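Side-chain contacts in DUF2235 domain-containing protein (Pseudomonas aeruginosa, PDB 4O5P), which probably hydrolyses membrane phospholipids of target cells as a type VI secretion effector with an alpha/beta-hydrolase-type catalytic domain: residues Gly141-Ile146 against Ala247-Glu252; Leu231-Phe236 against Ala241-Phe246; Gly235-Ala240 against Ala342-Asp347; Phe280-Ala285 against Asp304-Pro309. One frame throughout, in Å; residues are numbered along the deposited sequence.

Contact 1 (Gly141-Ile146 against Ala247-Glu252); sequences GGENRI and ANWLQE
Glu143 and Ile146, one helical turn apart on helix 139-162, both meet the indole of Trp249 on helix 238-254. Glu143 comes first along the chain: its CG, anti to the backbone N (chi1 170°), lies at the edge of the six-membered ring, near the ring plane, 4.1 Å from CH2 of Trp249. The methylene does the touching, while the carboxylate is turned well out of the plane of the indole and its OE2 is bonded to Thr180. Arg145 faces elsewhere; its NH1 folds back onto Gly141 O at 2.9 Å, a carbonyl that also accepts the helical N-H of Arg145 from the opposite face. The same NH1 forms a salt bridge with Glu128. Ile146 makes the closer approach. Its CG2 methyl reaches CE3 of Trp249 at 3.4 Å and lies almost as near CZ3, arriving obliquely to the ring. The aliphatic chain and the indole run at about a right angle, and Arg199 adds a cation-pi contact to the same ring. With no polar link between the two segments, the contact is helix-to-helix packing through one aromatic side chain, beside the central sheet of an alpha/beta-hydrolase-type fold.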
loop_
_atom_site.group_PDB
_atom_site.type_symbol
_atom_site.label_atom_id
_atom_site.label_comp_id
_atom_site.label_asym_id
_atom_site.label_seq_id
_atom_site.Cartn_x
_atom_site.Cartn_y
_atom_site.Cartn_z
ATOM N N GLY A 141 -9.191 4.316 7.284
ATOM C CA GLY A 141 -8.263 5.330 6.808
ATOM C C GLY A 141 -8.091 5.268 5.296
ATOM O O GLY A 141 -8.063 6.312 4.594
ATOM N N GLY A 142 -8.000 4.035 4.788
ATOM C CA GLY A 142 -7.924 3.799 3.359
ATOM C C GLY A 142 -9.180 4.324 2.679
ATOM O O GLY A 142 -9.101 5.109 1.718
ATOM N N GLU A 143 -10.340 3.894 3.176
ATOM C CA GLU A 143 -11.607 4.330 2.566
ATOM C C GLU A 143 -11.762 5.850 2.524
ATOM O O GLU A 143 -12.197 6.418 1.515
ATOM C CB GLU A 143 -12.805 3.692 3.281
ATOM C CG GLU A 143 -14.152 4.284 2.878
ATOM C CD GLU A 143 -15.325 3.659 3.616
ATOM O OE1 GLU A 143 -15.331 3.668 4.866
ATOM O OE2 GLU A 143 -16.251 3.158 2.946
ATOM N N ASN A 144 -11.420 6.509 3.628
ATOM C CA ASN A 144 -11.505 7.966 3.700
ATOM C C ASN A 144 -10.554 8.649 2.726
ATOM O O ASN A 144 -10.865 9.724 2.197
ATOM C CB ASN A 144 -11.199 8.458 5.117
ATOM C CG ASN A 144 -12.249 8.042 6.122
ATOM O OD1 ASN A 144 -13.393 7.726 5.768
ATOM N ND2 ASN A 144 -11.867 8.043 7.394
ATOM N N ARG A 145 -9.389 8.042 2.508
ATOM C CA ARG A 145 -8.445 8.574 1.513
ATOM C C ARG A 145 -8.955 8.446 0.064
ATOM O O ARG A 145 -8.823 9.379 -0.745
ATOM C CB ARG A 145 -7.071 7.906 1.690
ATOM C CG ARG A 145 -6.365 8.391 2.958
ATOM C CD ARG A 145 -5.096 7.583 3.274
ATOM N NE ARG A 145 -4.353 8.181 4.377
ATOM C CZ ARG A 145 -4.778 8.209 5.636
ATOM N NH1 ARG A 145 -5.956 7.678 5.968
ATOM N NH2 ARG A 145 -4.024 8.765 6.572
ATOM N N ILE A 146 -9.532 7.294 -0.257
ATOM C CA ILE A 146 -10.182 7.107 -1.559
ATOM C C ILE A 146 -11.292 8.150 -1.764
ATOM O O ILE A 146 -11.363 8.813 -2.801
ATOM C CB ILE A 146 -10.772 5.677 -1.680
ATOM C CG1 ILE A 146 -9.647 4.641 -1.593
ATOM C CG2 ILE A 146 -11.483 5.493 -3.008
ATOM C CD1 ILE A 146 -10.128 3.283 -1.150
ATOM N N ALA A 247 -10.215 3.886 -8.765
ATOM C CA ALA A 247 -10.539 3.659 -10.172
ATOM C C ALA A 247 -11.870 2.923 -10.326
ATOM O O ALA A 247 -12.720 3.339 -11.134
ATOM C CB ALA A 247 -9.414 2.900 -10.869
ATOM N N ASN A 248 -12.062 1.846 -9.560
ATOM C CA ASN A 248 -13.355 1.142 -9.594
ATOM C C ASN A 248 -14.578 1.941 -9.111
ATOM O O ASN A 248 -15.632 1.939 -9.765
ATOM C CB ASN A 248 -13.274 -0.201 -8.855
ATOM C CG ASN A 248 -12.603 -1.274 -9.691
ATOM O OD1 ASN A 248 -12.959 -1.480 -10.853
ATOM N ND2 ASN A 248 -11.594 -1.931 -9.123
ATOM N N TRP A 249 -14.465 2.599 -7.962
ATOM C CA TRP A 249 -15.555 3.451 -7.469
ATOM C C TRP A 249 -15.871 4.606 -8.438
ATOM O O TRP A 249 -17.025 5.043 -8.579
ATOM C CB TRP A 249 -15.225 3.991 -6.066
ATOM C CG TRP A 249 -15.085 2.905 -5.026
ATOM C CD1 TRP A 249 -15.201 1.546 -5.224
ATOM C CD2 TRP A 249 -14.803 3.080 -3.626
ATOM N NE1 TRP A 249 -15.008 0.881 -4.034
ATOM C CE2 TRP A 249 -14.757 1.793 -3.041
ATOM C CE3 TRP A 249 -14.589 4.196 -2.811
ATOM C CZ2 TRP A 249 -14.510 1.596 -1.678
ATOM C CZ3 TRP A 249 -14.343 3.999 -1.451
ATOM C CH2 TRP A 249 -14.296 2.707 -0.904
ATOM N N LEU A 250 -14.850 5.087 -9.132
ATOM C CA LEU A 250 -15.050 6.169 -10.074
ATOM C C LEU A 250 -15.795 5.628 -11.288
ATOM O O LEU A 250 -16.734 6.264 -11.798
ATOM C CB LEU A 250 -13.720 6.795 -10.461
ATOM C CG LEU A 250 -13.778 7.918 -11.496
ATOM C CD1 LEU A 250 -14.669 9.066 -11.004
ATOM C CD2 LEU A 250 -12.375 8.413 -11.789
ATOM N N GLN A 251 -15.393 4.442 -11.734
ATOM C CA GLN A 251 -16.051 3.827 -12.879
ATOM C C GLN A 251 -17.519 3.578 -12.582
ATOM O O GLN A 251 -18.383 3.878 -13.415
ATOM C CB GLN A 251 -15.382 2.515 -13.268
ATOM C CG GLN A 251 -15.938 1.939 -14.545
ATOM C CD GLN A 251 -15.408 0.555 -14.845
ATOM O OE1 GLN A 251 -15.052 -0.207 -13.934
ATOM N NE2 GLN A 251 -15.359 0.213 -16.131
ATOM N N GLU A 252 -17.784 3.034 -11.396
ATOM C CA GLU A 252 -19.138 2.813 -10.912
ATOM C C GLU A 252 -19.947 4.122 -10.903
ATOM O O GLU A 252 -21.113 4.144 -11.309
ATOM C CB GLU A 252 -19.089 2.174 -9.507
ATOM C CG GLU A 252 -19.792 2.988 -8.418
ATOM C CD GLU A 252 -19.151 2.864 -7.026
ATOM O OE1 GLU A 252 -18.892 1.707 -6.575
ATOM O OE2 GLU A 252 -18.927 3.934 -6.385
#

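Contact 2 (Leu231-Phe236 against Ala241-Phe246); sequences LYIYGF and AEARAF
Ile233 and Leu231, on strand 225-236, pack against Ala243 and Phe246 of helix 238-254, which follows the strand through the sharp turn of a probable nucleophile elbow. This strand-turn-helix unit belongs to the core of the alpha/beta-hydrolase fold. The helix doubles back over the strand: the axes of the two short segments come within 7.3 Å, and their directions differ by 140°.

The aliphatic-to-aromatic contacts centre on the CE1-CZ side of the Phe246 ring. Ile233 CD1 is 3.5 Å from CE1, approaching obliquely, whereas Leu231 CD1 lies at the ring edge, near its plane, 3.9 Å from CZ. Phe246 holds CG anti to its own backbone N (chi1 168°), a setting that swings the ring out from the helix toward Leu231 and Ile233. There it also touches Leu69 on the neighbouring strand 62-71.

Aliphatic packing continues nearer the turn. Ile233 divides its branches between two partners, the CG1-CD1 arm going to Phe246 and the CG2 methyl to Ala243. Gly235 comes next on the same side of the strand and, having no side chain, leaves room for the CB of Ala243, which a beta carbon there would press tightly.

Polar groups take no part across this interface. Tyr232 and Tyr234 project from the other side of the strand, and Tyr232 OH bonds to His66, while Arg244 leaves the helix away from the strand to bind the carbonyls of Asp347 and Ser348. The contact between methyl groups is Ile233 CG2 to Ala243 CB, at 3.8 Å.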
loop_
_atom_site.group_PDB
_atom_site.type_symbol
_atom_site.label_atom_id
_atom_site.label_comp_id
_atom_site.label_asym_id
_atom_site.label_seq_id
_atom_site.Cartn_x
_atom_site.Cartn_y
_atom_site.Cartn_z
ATOM N N LEU A 231 -7.485 11.826 -16.156
ATOM C CA LEU A 231 -6.867 11.569 -14.849
ATOM C C LEU A 231 -5.533 10.831 -14.965
ATOM O O LEU A 231 -5.389 9.920 -15.767
ATOM C CB LEU A 231 -7.798 10.753 -13.947
ATOM C CG LEU A 231 -9.140 11.353 -13.515
ATOM C CD1 LEU A 231 -9.700 10.624 -12.328
ATOM C CD2 LEU A 231 -9.001 12.804 -13.196
ATOM N N TYR A 232 -4.569 11.247 -14.153
ATOM C CA TYR A 232 -3.271 10.596 -14.031
ATOM C C TYR A 232 -3.128 10.305 -12.543
ATOM O O TYR A 232 -3.178 11.224 -11.715
ATOM C CB TYR A 232 -2.165 11.518 -14.562
ATOM C CG TYR A 232 -2.581 12.139 -15.878
ATOM C CD1 TYR A 232 -3.363 13.292 -15.902
ATOM C CD2 TYR A 232 -2.251 11.543 -17.088
ATOM C CE1 TYR A 232 -3.782 13.845 -17.089
ATOM C CE2 TYR A 232 -2.674 12.097 -18.290
ATOM C CZ TYR A 232 -3.431 13.246 -18.277
ATOM O OH TYR A 232 -3.858 13.808 -19.460
ATOM N N ILE A 233 -3.003 9.021 -12.204
ATOM C CA ILE A 233 -3.139 8.566 -10.815
ATOM C C ILE A 233 -1.916 7.734 -10.433
ATOM O O ILE A 233 -1.583 6.789 -11.141
ATOM C CB ILE A 233 -4.389 7.652 -10.641
ATOM C CG1 ILE A 233 -5.658 8.285 -11.249
ATOM C CG2 ILE A 233 -4.605 7.291 -9.174
ATOM C CD1 ILE A 233 -6.251 9.416 -10.452
ATOM N N TYR A 234 -1.250 8.075 -9.330
ATOM C CA TYR A 234 -0.072 7.330 -8.890
ATOM C C TYR A 234 -0.355 6.802 -7.482
ATOM O O TYR A 234 -0.912 7.524 -6.659
ATOM C CB TYR A 234 1.183 8.231 -8.869
ATOM C CG TYR A 234 1.428 9.019 -10.151
ATOM C CD1 TYR A 234 1.689 8.372 -11.351
ATOM C CD2 TYR A 234 1.406 10.409 -10.146
ATOM C CE1 TYR A 234 1.908 9.086 -12.520
ATOM C CE2 TYR A 234 1.631 11.135 -11.305
ATOM C CZ TYR A 234 1.884 10.469 -12.483
ATOM O OH TYR A 234 2.090 11.193 -13.630
ATOM N N GLY A 235 0.019 5.552 -7.200
ATOM C CA GLY A 235 -0.183 5.016 -5.863
ATOM C C GLY A 235 0.954 4.098 -5.446
ATOM O O GLY A 235 1.549 3.429 -6.295
ATOM N N PHE A 236 1.262 4.061 -4.156
ATOM C CA PHE A 236 2.262 3.076 -3.678
ATOM C C PHE A 236 1.708 2.366 -2.454
ATOM O O PHE A 236 1.116 3.013 -1.584
ATOM C CB PHE A 236 3.613 3.785 -3.410
ATOM C CG PHE A 236 4.584 3.043 -2.502
ATOM C CD1 PHE A 236 4.811 1.663 -2.607
ATOM C CD2 PHE A 236 5.315 3.766 -1.565
ATOM C CE1 PHE A 236 5.727 1.030 -1.756
ATOM C CE2 PHE A 236 6.241 3.143 -0.725
ATOM C CZ PHE A 236 6.442 1.778 -0.815
ATOM N N ALA A 241 -3.326 0.322 -3.448
ATOM C CA ALA A 241 -4.630 -0.293 -3.186
ATOM C C ALA A 241 -5.747 0.745 -3.282
ATOM O O ALA A 241 -6.800 0.493 -3.901
ATOM C CB ALA A 241 -4.647 -0.965 -1.820
ATOM N N GLU A 242 -5.517 1.904 -2.656
ATOM C CA GLU A 242 -6.468 3.000 -2.692
ATOM C C GLU A 242 -6.698 3.483 -4.111
ATOM O O GLU A 242 -7.817 3.795 -4.472
ATOM C CB GLU A 242 -5.997 4.168 -1.835
ATOM C CG GLU A 242 -6.101 3.946 -0.321
ATOM C CD GLU A 242 -5.058 4.753 0.399
ATOM O OE1 GLU A 242 -4.755 5.863 -0.087
ATOM O OE2 GLU A 242 -4.518 4.285 1.425
ATOM N N ALA A 243 -5.644 3.562 -4.914
ATOM C CA ALA A 243 -5.807 4.002 -6.308
ATOM C C ALA A 243 -6.685 3.036 -7.083
ATOM O O ALA A 243 -7.520 3.445 -7.902
ATOM C CB ALA A 243 -4.482 4.152 -6.982
ATOM N N ARG A 244 -6.494 1.753 -6.840
ATOM C CA ARG A 244 -7.266 0.745 -7.564
ATOM C C ARG A 244 -8.739 0.765 -7.172
ATOM O O ARG A 244 -9.636 0.737 -8.037
ATOM C CB ARG A 244 -6.614 -0.629 -7.367
ATOM C CG ARG A 244 -5.225 -0.649 -8.010
ATOM C CD ARG A 244 -4.350 -1.836 -7.586
ATOM N NE ARG A 244 -4.809 -3.126 -8.101
ATOM C CZ ARG A 244 -4.046 -4.211 -8.126
ATOM N NH1 ARG A 244 -2.794 -4.129 -7.700
ATOM N NH2 ARG A 244 -4.518 -5.369 -8.579
ATOM N N ALA A 245 -8.993 0.854 -5.868
ATOM C CA ALA A 245 -10.370 1.014 -5.410
ATOM C C ALA A 245 -10.970 2.316 -5.952
ATOM O O ALA A 245 -12.103 2.330 -6.412
ATOM C CB ALA A 245 -10.436 0.963 -3.880
ATOM N N PHE A 246 -10.201 3.402 -5.912
ATOM C CA PHE A 246 -10.597 4.687 -6.495
ATOM C C PHE A 246 -11.042 4.530 -7.954
ATOM O O PHE A 246 -12.121 4.976 -8.338
ATOM C CB PHE A 246 -9.426 5.671 -6.382
ATOM C CG PHE A 246 -9.588 6.944 -7.179
ATOM C CD1 PHE A 246 -9.136 7.021 -8.502
ATOM C CD2 PHE A 246 -10.137 8.074 -6.596
ATOM C CE1 PHE A 246 -9.266 8.188 -9.224
ATOM C CE2 PHE A 246 -10.268 9.256 -7.313
ATOM C CZ PHE A 246 -9.834 9.315 -8.636
#

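Contact 3 (Gly235-Ala240 against Ala342-Asp347); sequences GFSRGA and ASFPLD
Ser237 and Phe344 bring their CA atoms within 8.5 Å, Ser237 standing in the tight turn between strand 225-236 and helix 238-254 with a positive phi of 67°, and Phe344 in the loop leading into strand 346-353. The contact is carried by Arg238, whose chain is extended from CG to NE and thereby spans the gap to this loop. Its NH2 gives a weak hydrogen bond to Ser343 O, 3.4 Å long and bent to 140°. NH1 lies 3.8 Å from CE2 of Phe344, and the guanidinium stands steeply to the ring, their planes 79° apart. With CZ of Arg238 5.2 Å from the ring centroid, any cation-pi attraction is weak at most. Ser237 OG approaches the ring edge of Phe344, 4.2 Å from CE2, and is bonded to His379 NE2. The Gly-x-Ser-x-Gly sequence and the His379-Asp281 pairing are consistent with a Ser-His-Asp catalytic triad, and Phe344 would then flank the probable nucleophile. Across these segments the polar link is one weak hydrogen bond and a long cation-pi approach, so the firmer bonds of NE to Ala285 O and of NH1 to Thr74 OG1, rather than Phe344, probably fix the guanidinium.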
loop_
_atom_site.group_PDB
_atom_site.type_symbol
_atom_site.label_atom_id
_atom_site.label_comp_id
_atom_site.label_asym_id
_atom_site.label_seq_id
_atom_site.Cartn_x
_atom_site.Cartn_y
_atom_site.Cartn_z
ATOM N N GLY A 235 0.019 5.552 -7.200
ATOM C CA GLY A 235 -0.183 5.016 -5.863
ATOM C C GLY A 235 0.954 4.098 -5.446
ATOM O O GLY A 235 1.549 3.429 -6.295
ATOM N N PHE A 236 1.262 4.061 -4.156
ATOM C CA PHE A 236 2.262 3.076 -3.678
ATOM C C PHE A 236 1.708 2.366 -2.454
ATOM O O PHE A 236 1.116 3.013 -1.584
ATOM C CB PHE A 236 3.613 3.785 -3.410
ATOM C CG PHE A 236 4.584 3.043 -2.502
ATOM C CD1 PHE A 236 4.811 1.663 -2.607
ATOM C CD2 PHE A 236 5.315 3.766 -1.565
ATOM C CE1 PHE A 236 5.727 1.030 -1.756
ATOM C CE2 PHE A 236 6.241 3.143 -0.725
ATOM C CZ PHE A 236 6.442 1.778 -0.815
ATOM N N SER A 237 1.861 1.040 -2.399
ATOM C CA SER A 237 1.520 0.271 -1.183
ATOM C C SER A 237 0.019 0.307 -0.931
ATOM O O SER A 237 -0.762 0.021 -1.820
ATOM C CB SER A 237 2.278 0.806 0.035
ATOM O OG SER A 237 2.193 -0.098 1.150
ATOM N N ARG A 238 -0.398 0.681 0.272
ATOM C CA ARG A 238 -1.819 0.822 0.503
ATOM C C ARG A 238 -2.384 1.965 -0.322
ATOM O O ARG A 238 -3.588 2.026 -0.566
ATOM C CB ARG A 238 -2.130 0.957 1.998
ATOM C CG ARG A 238 -1.971 -0.383 2.676
ATOM C CD ARG A 238 -1.899 -0.307 4.167
ATOM N NE ARG A 238 -1.889 -1.652 4.724
ATOM C CZ ARG A 238 -0.792 -2.301 5.104
ATOM N NH1 ARG A 238 0.409 -1.737 4.985
ATOM N NH2 ARG A 238 -0.900 -3.521 5.605
ATOM N N GLY A 239 -1.513 2.840 -0.803
ATOM C CA GLY A 239 -1.973 3.959 -1.610
ATOM C C GLY A 239 -2.209 3.470 -3.036
ATOM O O GLY A 239 -3.021 4.022 -3.767
ATOM N N ALA A 240 -1.504 2.410 -3.422
ATOM C CA ALA A 240 -1.785 1.739 -4.690
ATOM C C ALA A 240 -3.107 0.975 -4.587
ATOM O O ALA A 240 -3.920 0.977 -5.520
ATOM C CB ALA A 240 -0.636 0.799 -5.070
ATOM N N ALA A 342 4.738 -10.933 6.208
ATOM C CA ALA A 342 3.347 -11.363 6.323
ATOM C C ALA A 342 2.401 -10.170 6.255
ATOM O O ALA A 342 1.266 -10.302 5.828
ATOM C CB ALA A 342 3.142 -12.089 7.625
ATOM N N SER A 343 2.885 -9.015 6.696
ATOM C CA SER A 343 2.076 -7.805 6.795
ATOM C C SER A 343 1.990 -7.073 5.456
ATOM O O SER A 343 1.244 -6.097 5.328
ATOM C CB SER A 343 2.696 -6.879 7.833
ATOM O OG SER A 343 4.079 -6.713 7.543
ATOM N N PHE A 344 2.766 -7.530 4.470
ATOM C CA PHE A 344 2.816 -6.855 3.174
ATOM C C PHE A 344 2.567 -7.770 1.964
ATOM O O PHE A 344 3.398 -7.839 1.053
ATOM C CB PHE A 344 4.138 -6.082 3.031
ATOM C CG PHE A 344 4.197 -4.843 3.879
ATOM C CD1 PHE A 344 4.411 -4.928 5.252
ATOM C CD2 PHE A 344 4.020 -3.595 3.310
ATOM C CE1 PHE A 344 4.445 -3.796 6.033
ATOM C CE2 PHE A 344 4.059 -2.450 4.088
ATOM C CZ PHE A 344 4.264 -2.547 5.443
ATOM N N PRO A 345 1.396 -8.438 1.923
ATOM C CA PRO A 345 1.111 -9.249 0.738
ATOM C C PRO A 345 0.885 -8.385 -0.503
ATOM O O PRO A 345 0.397 -7.243 -0.422
ATOM C CB PRO A 345 -0.175 -10.003 1.119
ATOM C CG PRO A 345 -0.835 -9.136 2.165
ATOM C CD PRO A 345 0.308 -8.503 2.917
ATOM N N LEU A 346 1.251 -8.939 -1.654
ATOM C CA LEU A 346 1.134 -8.225 -2.898
ATOM C C LEU A 346 -0.239 -8.479 -3.524
ATOM O O LEU A 346 -0.788 -9.581 -3.441
ATOM C CB LEU A 346 2.247 -8.681 -3.852
ATOM C CG LEU A 346 2.286 -8.045 -5.241
ATOM C CD1 LEU A 346 2.531 -6.527 -5.160
ATOM C CD2 LEU A 346 3.360 -8.715 -6.084
ATOM N N ASP A 347 -0.817 -7.444 -4.114
ATOM C CA ASP A 347 -1.889 -7.671 -5.068
ATOM C C ASP A 347 -1.369 -7.438 -6.477
ATOM O O ASP A 347 -1.140 -6.299 -6.890
ATOM C CB ASP A 347 -3.108 -6.778 -4.790
ATOM C CG ASP A 347 -4.212 -7.516 -4.055
ATOM O OD1 ASP A 347 -4.157 -7.562 -2.808
ATOM O OD2 ASP A 347 -5.143 -8.049 -4.715
#

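Contact 4 (Phe280-Ala285 against Asp304-Pro309); sequences FDTVAA and DTMRLP
Met306, a selenomethionine here, points its SE between Ala284 and Thr282 in a contact between two loops of the alpha/beta-hydrolase-type catalytic domain. Segment 280-285 follows strand 270-280 and includes Asp281, the probable acid of a Ser-His-Asp triad; segment 304-309 follows strand 294-299. In the first shell, SE lies 3.8 Å from the CB methyl of Ala284 and 4.1 Å from CG2 of Thr282, so one large, polarisable atom serves two methyl groups. Met306 arrives there by a folded chain, bent at chi2 (-59°) and again at chi3, which turns the terminal CE aside from both alanine and threonine. Thr282 presents its methyl because CG2 is anti to the backbone N; its OG1 has a weak hydrogen bond with Arg244 NH1.

The next shell fixes both loops to helix 238-254 and strand 346-353. Arg244 NE bonds to Met306 O, so the same arginine reaches both loops, and Asn248 ND2 bonds to the carbonyls of Thr305 and Arg307 on either side of Met306. Asp347 pairs through its backbone with Thr282 and also touches the side chain of Met306. Farther out, Asp281 is held by Arg685 and His379, and Arg307 by salt bridges to Asp310 and Asp690. Back at the centre, the bent selenomethionine chain leaves Met306 CE 3.2 Å from Ala241 O on the helix.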
loop_
_atom_site.group_PDB
_atom_site.type_symbol
_atom_site.label_atom_id
_atom_site.label_comp_id
_atom_site.label_asym_id
_atom_site.label_seq_id
_atom_site.Cartn_x
_atom_site.Cartn_y
_atom_site.Cartn_z
ATOM N N PHE A 280 2.991 1.229 -7.543
ATOM C CA PHE A 280 4.195 0.616 -7.006
ATOM C C PHE A 280 3.748 -0.394 -5.953
ATOM O O PHE A 280 3.181 0.018 -4.926
ATOM C CB PHE A 280 5.070 1.665 -6.303
ATOM C CG PHE A 280 5.612 2.747 -7.205
ATOM C CD1 PHE A 280 6.863 2.602 -7.803
ATOM C CD2 PHE A 280 4.909 3.929 -7.407
ATOM C CE1 PHE A 280 7.392 3.595 -8.604
ATOM C CE2 PHE A 280 5.436 4.941 -8.209
ATOM C CZ PHE A 280 6.680 4.774 -8.814
ATOM N N ASP A 281 3.959 -1.687 -6.221
ATOM C CA ASP A 281 3.851 -2.753 -5.196
ATOM C C ASP A 281 2.604 -2.662 -4.339
ATOM O O ASP A 281 2.699 -2.340 -3.159
ATOM C CB ASP A 281 5.090 -2.734 -4.284
ATOM C CG ASP A 281 5.443 -4.097 -3.742
ATOM O OD1 ASP A 281 5.522 -5.050 -4.541
ATOM O OD2 ASP A 281 5.651 -4.234 -2.514
ATOM N N THR A 282 1.439 -2.938 -4.939
ATOM C CA THR A 282 0.152 -2.830 -4.257
ATOM C C THR A 282 0.044 -3.726 -3.028
ATOM O O THR A 282 0.265 -4.932 -3.127
ATOM C CB THR A 282 -0.989 -3.259 -5.181
ATOM O OG1 THR A 282 -0.953 -2.476 -6.373
ATOM C CG2 THR A 282 -2.342 -3.095 -4.489
ATOM N N VAL A 283 -0.315 -3.135 -1.884
ATOM C CA VAL A 283 -0.581 -3.907 -0.663
ATOM C C VAL A 283 -1.919 -3.474 -0.099
ATOM O O VAL A 283 -2.101 -2.309 0.208
ATOM C CB VAL A 283 0.498 -3.687 0.407
ATOM C CG1 VAL A 283 0.072 -4.348 1.735
ATOM C CG2 VAL A 283 1.849 -4.223 -0.080
ATOM N N ALA A 284 -2.862 -4.405 0.024
ATOM C CA ALA A 284 -4.245 -4.041 0.346
ATOM C C ALA A 284 -4.636 -4.536 1.722
ATOM O O ALA A 284 -5.819 -4.503 2.100
ATOM C CB ALA A 284 -5.199 -4.605 -0.707
ATOM N N ALA A 285 -3.628 -4.963 2.476
ATOM C CA ALA A 285 -3.845 -5.701 3.718
ATOM C C ALA A 285 -4.230 -4.791 4.852
ATOM O O ALA A 285 -3.729 -3.668 4.955
ATOM C CB ALA A 285 -2.571 -6.482 4.112
ATOM N N ASP A 304 -12.709 -7.435 -3.810
ATOM C CA ASP A 304 -13.282 -7.287 -5.155
ATOM C C ASP A 304 -13.089 -5.916 -5.808
ATOM O O ASP A 304 -13.721 -5.610 -6.816
ATOM C CB ASP A 304 -14.758 -7.685 -5.164
ATOM C CG ASP A 304 -14.972 -9.129 -4.740
ATOM O OD1 ASP A 304 -13.985 -9.907 -4.710
ATOM O OD2 ASP A 304 -16.131 -9.491 -4.445
ATOM N N THR A 305 -12.193 -5.105 -5.259
ATOM C CA THR A 305 -11.894 -3.799 -5.847
ATOM C C THR A 305 -10.421 -3.644 -6.273
ATOM O O THR A 305 -10.000 -2.586 -6.734
ATOM C CB THR A 305 -12.342 -2.642 -4.926
ATOM O OG1 THR A 305 -11.723 -2.775 -3.643
ATOM C CG2 THR A 305 -13.866 -2.668 -4.745
HETATM N N MSE A 306 -9.634 -4.700 -6.136
HETATM C CA MSE A 306 -8.257 -4.634 -6.599
HETATM C C MSE A 306 -8.180 -4.926 -8.088
HETATM O O MSE A 306 -7.263 -4.476 -8.784
HETATM C CB MSE A 306 -7.385 -5.623 -5.823
HETATM C CG MSE A 306 -7.239 -5.263 -4.336
HETATM SE SE MSE A 306 -6.438 -3.491 -4.161
HETATM C CE MSE A 306 -8.071 -2.488 -3.837
ATOM N N ARG A 307 -9.130 -5.724 -8.556
ATOM C CA ARG A 307 -9.235 -6.075 -9.966
ATOM C C ARG A 307 -9.330 -4.793 -10.789
ATOM O O ARG A 307 -10.196 -3.952 -10.520
ATOM C CB ARG A 307 -10.506 -6.895 -10.154
ATOM C CG ARG A 307 -10.638 -7.548 -11.489
ATOM C CD ARG A 307 -12.088 -8.001 -11.722
ATOM N NE ARG A 307 -12.255 -8.300 -13.133
ATOM C CZ ARG A 307 -11.938 -9.468 -13.680
ATOM N NH1 ARG A 307 -11.473 -10.458 -12.912
ATOM N NH2 ARG A 307 -12.096 -9.649 -14.985
ATOM N N LEU A 308 -8.447 -4.618 -11.769
ATOM C CA LEU A 308 -8.459 -3.370 -12.533
ATOM C C LEU A 308 -9.800 -3.243 -13.282
ATOM O O LEU A 308 -10.455 -4.257 -13.545
ATOM C CB LEU A 308 -7.279 -3.303 -13.502
ATOM C CG LEU A 308 -5.826 -3.203 -13.018
ATOM C CD1 LEU A 308 -4.921 -3.118 -14.226
ATOM C CD2 LEU A 308 -5.557 -2.004 -12.130
ATOM N N PRO A 309 -10.238 -2.002 -13.572
ATOM C CA PRO A 309 -11.526 -1.831 -14.269
ATOM C C PRO A 309 -11.576 -2.570 -15.603
ATOM O O PRO A 309 -10.609 -2.517 -16.379
ATOM C CB PRO A 309 -11.592 -0.315 -14.519
ATOM C CG PRO A 309 -10.857 0.280 -13.374
ATOM C CD PRO A 309 -9.703 -0.712 -13.093
#

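Contacts 1, 2 and 4 are buried, whereas contact 3 is partly exposed on the loop side. Helix 238-254 links the first three: contact 1 uses its later turns against another helix, contact 2 its middle against the strand before it, and contact 3 its beginning. Contact 4 lies alongside, joined to contact 1 through Asn248 and to contact 2 through Arg244, which also reaches contact 3 at Asp347. Contacts 1 and 2 are apolar packing around an aromatic ring, and contact 4 is apolar around selenium; contact 3 has the weak polar and charged character of a probable active-site margin. Contacts 3 and 4 carry Ser237 and Asp281, respectively.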